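Local coordinates for mating-type switching protein swi5 (Schizosaccharomyces pombe, PDB 3VIQ), which acts with Sfr1 as a recombination activator of Rad51-mediated strand exchange, is required for normal mating-type switching and takes part in recombinational DNA repair, at residues 62-67 against 76-81; 31-34 against 38-41. All blocks are in the same frame, centred on the assembly; numbering follows the deposited sequence.

Contact 1: 62-67 against 76-81; sequences GKVAEH and FDRFGV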
ATOM      1  N   GLY B  62       8.195  10.176  17.525  1.00 49.51           N
ATOM      2  CA  GLY B  62       9.597  10.556  17.669  1.00 51.59           C
ATOM      3  C   GLY B  62       9.840  12.063  17.621  1.00 51.15           C
ATOM      4  O   GLY B  62      10.631  12.594  18.401  1.00 48.97           O
ATOM      5  N   LYS B  63       9.166  12.786  16.739  1.00 51.37           N
ATOM      6  CA  LYS B  63       9.370  14.254  16.737  1.00 55.46           C
ATOM      7  C   LYS B  63       8.810  14.891  18.027  1.00 53.90           C
ATOM      8  O   LYS B  63       9.472  15.734  18.642  1.00 51.47           O
ATOM      9  CB  LYS B  63       8.810  14.929  15.479  1.00 58.68           C
ATOM     10  CG  LYS B  63       9.577  14.549  14.208  1.00 64.61           C
ATOM     11  CD  LYS B  63      10.920  15.288  14.086  1.00 71.06           C
ATOM     12  CE  LYS B  63      11.778  14.734  12.940  1.00 74.74           C
ATOM     13  NZ  LYS B  63      12.899  15.669  12.583  1.00 78.07           N
ATOM     14  N   VAL B  64       7.624  14.468  18.467  1.00 51.40           N
ATOM     15  CA  VAL B  64       7.106  14.959  19.740  1.00 51.17           C
ATOM     16  C   VAL B  64       8.121  14.643  20.834  1.00 52.51           C
ATOM     17  O   VAL B  64       8.357  15.470  21.708  1.00 55.69           O
ATOM     18  CB  VAL B  64       5.759  14.334  20.145  1.00 50.66           C
ATOM     19  CG1 VAL B  64       5.290  14.913  21.504  1.00 45.88           C
ATOM     20  CG2 VAL B  64       4.704  14.534  19.054  1.00 49.01           C
ATOM     21  N   ALA B  65       8.751  13.475  20.760  1.00 51.63           N
ATOM     22  CA  ALA B  65       9.699  13.063  21.800  1.00 54.49           C
ATOM     23  C   ALA B  65      10.971  13.912  21.771  1.00 52.63           C
ATOM     24  O   ALA B  65      11.627  14.110  22.787  1.00 51.47           O
ATOM     25  CB  ALA B  65      10.028  11.554  21.695  1.00 53.00           C
ATOM     26  N   GLU B  66      11.298  14.444  20.619  1.00 56.52           N
ATOM     27  CA  GLU B  66      12.477  15.272  20.511  1.00 65.57           C
ATOM     28  C   GLU B  66      12.244  16.594  21.258  1.00 62.92           C
ATOM     29  O   GLU B  66      13.053  16.981  22.106  1.00 57.87           O
ATOM     30  CB  GLU B  66      12.862  15.485  19.044  1.00 68.53           C
ATOM     31  CG  GLU B  66      14.195  16.192  18.884  1.00 79.74           C
ATOM     32  CD  GLU B  66      15.312  15.498  19.663  1.00 86.58           C
ATOM     33  OE1 GLU B  66      15.945  14.593  19.067  1.00 87.20           O
ATOM     34  OE2 GLU B  66      15.536  15.852  20.860  1.00 87.12           O
ATOM     35  N   HIS B  67      11.101  17.228  20.985  1.00 63.82           N
ATOM     36  CA  HIS B  67      10.697  18.451  21.679  1.00 67.91           C
ATOM     37  C   HIS B  67      10.595  18.264  23.193  1.00 63.83           C
ATOM     38  O   HIS B  67      10.876  19.190  23.928  1.00 64.34           O
ATOM     39  CB  HIS B  67       9.362  18.994  21.165  1.00 71.71           C
ATOM     40  CG  HIS B  67       9.360  19.329  19.707  1.00 83.43           C
ATOM     41  ND1 HIS B  67       8.237  19.197  18.914  1.00 85.06           N
ATOM     42  CD2 HIS B  67      10.347  19.780  18.895  1.00 86.70           C
ATOM     43  CE1 HIS B  67       8.534  19.549  17.676  1.00 83.67           C
ATOM     44  NE2 HIS B  67       9.806  19.908  17.637  1.00 88.86           N
ATOM     45  N   PHE B  76       4.623   6.437  24.379  1.00 48.80           N
ATOM     46  CA  PHE B  76       3.716   5.418  23.796  1.00 45.36           C
ATOM     47  C   PHE B  76       2.363   5.359  24.498  1.00 48.21           C
ATOM     48  O   PHE B  76       1.321   5.242  23.838  1.00 44.74           O
ATOM     49  CB  PHE B  76       4.405   4.053  23.774  1.00 46.74           C
ATOM     50  CG  PHE B  76       5.406   3.871  22.629  1.00 45.62           C
ATOM     51  CD1 PHE B  76       5.736   4.926  21.751  1.00 45.06           C
ATOM     52  CD2 PHE B  76       6.001   2.624  22.414  1.00 44.52           C
ATOM     53  CE1 PHE B  76       6.658   4.734  20.683  1.00 44.19           C
ATOM     54  CE2 PHE B  76       6.907   2.421  21.370  1.00 44.31           C
ATOM     55  CZ  PHE B  76       7.241   3.481  20.495  1.00 42.06           C
ATOM     56  N   ASP B  77       2.347   5.485  25.823  1.00 50.23           N
ATOM     57  CA  ASP B  77       1.065   5.415  26.538  1.00 54.66           C
ATOM     58  C   ASP B  77       0.128   6.558  26.203  1.00 51.46           C
ATOM     59  O   ASP B  77      -1.067   6.350  26.013  1.00 54.56           O
ATOM     60  CB  ASP B  77       1.266   5.362  28.043  1.00 56.54           C
ATOM     61  CG  ASP B  77       1.716   4.017  28.500  1.00 60.79           C
ATOM     62  OD1 ASP B  77       1.252   2.997  27.936  1.00 63.28           O
ATOM     63  OD2 ASP B  77       2.545   3.972  29.422  1.00 66.05           O
ATOM     64  N   ARG B  78       0.682   7.757  26.166  1.00 55.17           N
ATOM     65  CA  ARG B  78      -0.046   8.966  25.799  1.00 57.02           C
ATOM     66  C   ARG B  78      -0.712   8.835  24.426  1.00 53.30           C
ATOM     67  O   ARG B  78      -1.808   9.363  24.200  1.00 47.95           O
ATOM     68  CB  ARG B  78       0.934  10.135  25.776  1.00 62.48           C
ATOM     69  CG  ARG B  78       0.405  11.424  25.190  1.00 66.11           C
ATOM     70  CD  ARG B  78       1.257  12.598  25.648  1.00 68.10           C
ATOM     71  NE  ARG B  78       1.226  13.679  24.673  1.00 73.07           N
ATOM     72  CZ  ARG B  78       2.193  14.574  24.502  1.00 71.76           C
ATOM     73  NH1 ARG B  78       3.300  14.547  25.248  1.00 69.49           N
ATOM     74  NH2 ARG B  78       2.046  15.497  23.565  1.00 73.87           N
ATOM     75  N   PHE B  79      -0.045   8.121  23.525  1.00 49.77           N
ATOM     76  CA  PHE B  79      -0.576   7.896  22.181  1.00 52.38           C
ATOM     77  C   PHE B  79      -1.332   6.593  21.961  1.00 51.25           C
ATOM     78  O   PHE B  79      -1.787   6.349  20.859  1.00 49.00           O
ATOM     79  CB  PHE B  79       0.538   8.097  21.144  1.00 51.62           C
ATOM     80  CG  PHE B  79       1.037   9.508  21.117  1.00 55.71           C
ATOM     81  CD1 PHE B  79       0.212  10.529  20.666  1.00 56.19           C
ATOM     82  CD2 PHE B  79       2.302   9.840  21.621  1.00 55.89           C
ATOM     83  CE1 PHE B  79       0.648  11.856  20.676  1.00 55.60           C
ATOM     84  CE2 PHE B  79       2.726  11.155  21.644  1.00 57.95           C
ATOM     85  CZ  PHE B  79       1.894  12.165  21.160  1.00 55.95           C
ATOM     86  N   GLY B  80      -1.487   5.770  23.003  1.00 49.42           N
ATOM     87  CA  GLY B  80      -2.342   4.582  22.916  1.00 45.70           C
ATOM     88  C   GLY B  80      -1.689   3.369  22.286  1.00 44.32           C
ATOM     89  O   GLY B  80      -2.379   2.434  21.889  1.00 46.64           O
ATOM     90  N   VAL B  81      -0.364   3.360  22.237  1.00 40.75           N
ATOM     91  CA  VAL B  81       0.381   2.269  21.641  1.00 42.70           C
ATOM     92  C   VAL B  81       1.406   1.664  22.599  1.00 43.08           C
ATOM     93  O   VAL B  81       1.658   2.184  23.679  1.00 43.26           O
ATOM     94  CB  VAL B  81       1.096   2.701  20.353  1.00 42.93           C
ATOM     95  CG1 VAL B  81       0.078   2.977  19.270  1.00 42.03           C
ATOM     96  CG2 VAL B  81       1.946   3.934  20.579  1.00 43.68           C
TER

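Contact 2: 31-34 against 38-41; sequences LKNR and QTVQ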
ATOM      1  N   LEU B  31      -8.171 -24.662   1.080  1.00 57.29           N
ATOM      2  CA  LEU B  31      -8.507 -23.307   1.482  1.00 55.11           C
ATOM      3  C   LEU B  31      -9.925 -23.218   2.025  1.00 57.67           C
ATOM      4  O   LEU B  31     -10.841 -23.832   1.484  1.00 58.60           O
ATOM      5  CB  LEU B  31      -8.374 -22.365   0.289  1.00 51.97           C
ATOM      6  CG  LEU B  31      -7.018 -22.241  -0.407  1.00 50.68           C
ATOM      7  CD1 LEU B  31      -7.096 -21.198  -1.525  1.00 46.59           C
ATOM      8  CD2 LEU B  31      -5.914 -21.891   0.583  1.00 49.06           C
ATOM      9  N   LYS B  32     -10.099 -22.444   3.088  1.00 59.89           N
ATOM     10  CA  LYS B  32     -11.427 -22.107   3.594  1.00 65.14           C
ATOM     11  C   LYS B  32     -12.187 -21.331   2.541  1.00 62.76           C
ATOM     12  O   LYS B  32     -13.367 -21.547   2.336  1.00 67.31           O
ATOM     13  CB  LYS B  32     -11.320 -21.259   4.871  1.00 67.74           C
ATOM     14  CG  LYS B  32     -12.667 -20.862   5.476  1.00 73.79           C
ATOM     15  CD  LYS B  32     -12.540 -20.365   6.945  1.00 77.83           C
ATOM     16  CE  LYS B  32     -13.875 -19.798   7.469  1.00 79.17           C
ATOM     17  NZ  LYS B  32     -14.223 -20.251   8.850  1.00 79.90           N
ATOM     18  N   ASN B  33     -11.503 -20.410   1.883  1.00 62.61           N
ATOM     19  CA  ASN B  33     -12.101 -19.610   0.840  1.00 62.63           C
ATOM     20  C   ASN B  33     -11.414 -19.938  -0.504  1.00 59.71           C
ATOM     21  O   ASN B  33     -10.214 -19.796  -0.640  1.00 55.30           O
ATOM     22  CB  ASN B  33     -11.979 -18.135   1.228  1.00 61.95           C
ATOM     23  CG  ASN B  33     -12.508 -17.202   0.160  1.00 67.20           C
ATOM     24  OD1 ASN B  33     -13.236 -17.623  -0.738  1.00 69.26           O
ATOM     25  ND2 ASN B  33     -12.126 -15.922   0.240  1.00 68.53           N
ATOM     26  N   ARG B  34     -12.184 -20.386  -1.492  1.00 62.67           N
ATOM     27  CA  ARG B  34     -11.580 -20.838  -2.748  0.50 59.43           C
ATOM     28  C   ARG B  34     -11.118 -19.671  -3.637  1.00 57.45           C
ATOM     29  O   ARG B  34     -10.285 -19.854  -4.515  1.00 54.66           O
ATOM     30  CB  ARG B  34     -12.520 -21.808  -3.461  0.50 59.82           C
ATOM     31  CG  ARG B  34     -12.743 -23.110  -2.644  0.50 60.57           C
ATOM     32  CD  ARG B  34     -13.680 -24.115  -3.325  0.50 59.79           C
ATOM     33  NE  ARG B  34     -13.179 -24.579  -4.619  0.50 57.56           N
ATOM     34  CZ  ARG B  34     -12.394 -25.639  -4.794  0.50 55.43           C
ATOM     35  NH1 ARG B  34     -11.990 -26.361  -3.754  0.50 54.55           N
ATOM     36  NH2 ARG B  34     -12.007 -25.976  -6.020  0.50 53.99           N
ATOM     37  N   GLN B  38      -8.543 -13.060  -3.903  1.00 52.38           N
ATOM     38  CA  GLN B  38      -9.131 -12.115  -2.963  1.00 54.36           C
ATOM     39  C   GLN B  38      -8.413 -12.216  -1.600  1.00 52.47           C
ATOM     40  O   GLN B  38      -8.070 -11.205  -1.013  1.00 57.03           O
ATOM     41  CB  GLN B  38     -10.635 -12.410  -2.842  1.00 60.90           C
ATOM     42  CG  GLN B  38     -11.423 -11.707  -1.726  1.00 64.74           C
ATOM     43  CD  GLN B  38     -12.842 -12.283  -1.616  1.00 77.67           C
ATOM     44  OE1 GLN B  38     -13.025 -13.488  -1.388  1.00 86.08           O
ATOM     45  NE2 GLN B  38     -13.847 -11.433  -1.805  1.00 83.25           N
ATOM     46  N   THR B  39      -8.198 -13.433  -1.115  1.00 49.50           N
ATOM     47  CA  THR B  39      -7.544 -13.667   0.181  1.00 50.50           C
ATOM     48  C   THR B  39      -6.177 -13.021   0.224  1.00 47.20           C
ATOM     49  O   THR B  39      -5.863 -12.283   1.146  1.00 46.18           O
ATOM     50  CB  THR B  39      -7.358 -15.163   0.425  1.00 49.26           C
ATOM     51  OG1 THR B  39      -8.648 -15.752   0.511  1.00 55.18           O
ATOM     52  CG2 THR B  39      -6.571 -15.434   1.704  1.00 47.05           C
ATOM     53  N   VAL B  40      -5.384 -13.291  -0.802  1.00 45.18           N
ATOM     54  CA  VAL B  40      -4.012 -12.799  -0.866  1.00 47.48           C
ATOM     55  C   VAL B  40      -3.990 -11.286  -1.046  1.00 51.90           C
ATOM     56  O   VAL B  40      -3.235 -10.597  -0.369  1.00 51.54           O
ATOM     57  CB  VAL B  40      -3.231 -13.441  -2.007  1.00 43.34           C
ATOM     58  CG1 VAL B  40      -1.850 -12.828  -2.102  1.00 40.15           C
ATOM     59  CG2 VAL B  40      -3.193 -14.999  -1.798  1.00 43.81           C
ATOM     60  N   GLN B  41      -4.821 -10.768  -1.948  1.00 52.81           N
ATOM     61  CA  GLN B  41      -4.884  -9.314  -2.158  1.00 52.96           C
ATOM     62  C   GLN B  41      -5.358  -8.598  -0.882  1.00 52.25           C
ATOM     63  O   GLN B  41      -4.797  -7.574  -0.498  1.00 53.91           O
ATOM     64  CB  GLN B  41      -5.802  -8.955  -3.345  1.00 53.97           C
ATOM     65  CG  GLN B  41      -5.726  -7.496  -3.796  1.00 55.28           C
ATOM     66  CD  GLN B  41      -4.309  -7.101  -4.267  1.00 59.47           C
ATOM     67  OE1 GLN B  41      -3.643  -7.863  -4.986  1.00 55.96           O
ATOM     68  NE2 GLN B  41      -3.850  -5.915  -3.850  1.00 52.82           N
TER
HETATM   69  O   HOH W   1      -8.110 -18.262   0.470  1.00 50.89           O
HETATM   70  O   HOH W   2     -10.356 -15.203   2.586  1.00 60.41           O

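Contact 1: 62-67 against 76-81
Val-64, on the last turns of helix 36-67, presents its two methyl groups to two different side chains of the short helix 76-79: CG1 goes to Arg-78 and CG2 to Phe-79. The backbones stand well apart, with the CA atoms of Val-64 and Phe-79 separated by 10.7 Å, and long side chains bridge the distance. From CB, Arg-78 sets out with CG anti to its own backbone N (chi1 170°) and runs extended as far as NE. Arg-78 CG lies 4.2 Å above the plane of the neighbouring Phe-79 ring, over its centre, so the aliphatic part of the arginine covers one face of the phenyl group. At the far end the guanidinium turns a face toward the same ring, whose CE2 sits below it near the rim. Arg-78 NH1 leans to Glu-68 in a long, weak ion pair, whereas Arg-78 NH2 comes obliquely to Val-64 CG1 at 3.9 Å, a van der Waals touch between a methyl and the guanidinium nitrogen. Beneath the arginine, Phe-79 CZ approaches Val-64 CG2 at 4.2 Å, again obliquely. The ring also rests on Ile-61, one turn earlier on the long helix, and Leu-75 packs on Val-64. Arg-78 O takes a hydrogen bond from Gln-54 NE2 of the Sfr1 chain, so the same short helix also joins the heterodimer interface. Just beyond Phe-79, Gly-80 has a positive phi of 83°, and Val-81 N reaches back to Phe-76 O at 3.0 Å. With the bond from Gly-80 N to Asp-77 O this makes a Schellman motif. After the loop the chain thus returns so that helix 76-79, closed by this motif, packs on the end of helix 36-67 through a small buried apolar patch under an exposed arginine.

Contact 2: 31-34 against 38-41
Asn-33 reaches across the bend between the two long helices to meet Gln-38 and Thr-39 on the first turns of helix 36-67. Ahead of it in the loop, Leu-31 packs on Ala-29 of the Sfr1 chain. The backbone N atoms of Lys-32 and Asn-33 then bind the two carboxylate oxygens of Glu-33 of Sfr1, which ties the loop to the partner subunit. Asn-33 itself makes the crossing: CG is anti to the backbone N (chi1 177°), which carries the amide toward the helix. Asn-33 ND2 donates to Gln-38 OE1 at 3.1 Å in a nearly straight bond, 162° at the hydrogen. The acceptor lies almost in the plane of the asparagine amide, but the donor is tilted from the glutamine carbonyl plane, and the two amide planes stand 53° apart. Gln-38, extended beyond CG, crosses Asn-33 at about a right angle. Asn-33 ND2 also donates to a water at 3.0 Å, which in turn donates to Thr-39 OG1 at 2.7 Å. Another water donates to the backbone O of Asn-33 at 2.8 Å and accepts from Thr-39 OG1 at 2.6 Å. Thr-39 OG1 also has a weak bond to Asp-35 O, so its single hydrogen is probably shared between the two acceptors. The remaining polar atom of the asparagine side chain, OD1, accepts from Asp-35 N, an Asx turn just before the helix begins. Replacing Asn-33 by a leucine would probably leave Gln-38 OE1 without its amide donor and Asp-35 N without its side-chain acceptor, setting the glutamine free to turn. Direct amide pairing and two water bridges thus make this a wholly polar contact, one in which solvent takes part in holding the loop to the helix start.

Both contacts use helix 36-67, at its two ends: 31-34 against 38-41 lies at its start and 62-67 against 76-81 at its finish, with centres about 37 Å apart and nearest atoms about 23 Å apart. Contact 2 is a surface contact between a loop and a helix, whereas contact 1 is largely buried and joins two helices. Their chemistry follows: contact 1 rests on van der Waals contacts of a valine with a phenyl ring and an arginine end, while contact 2 relies on hydrogen bonds and waters. The areas buried are similar, 95 and 104 Å². Each also borders the Sfr1 chain, by backbone hydrogen bonds and packing.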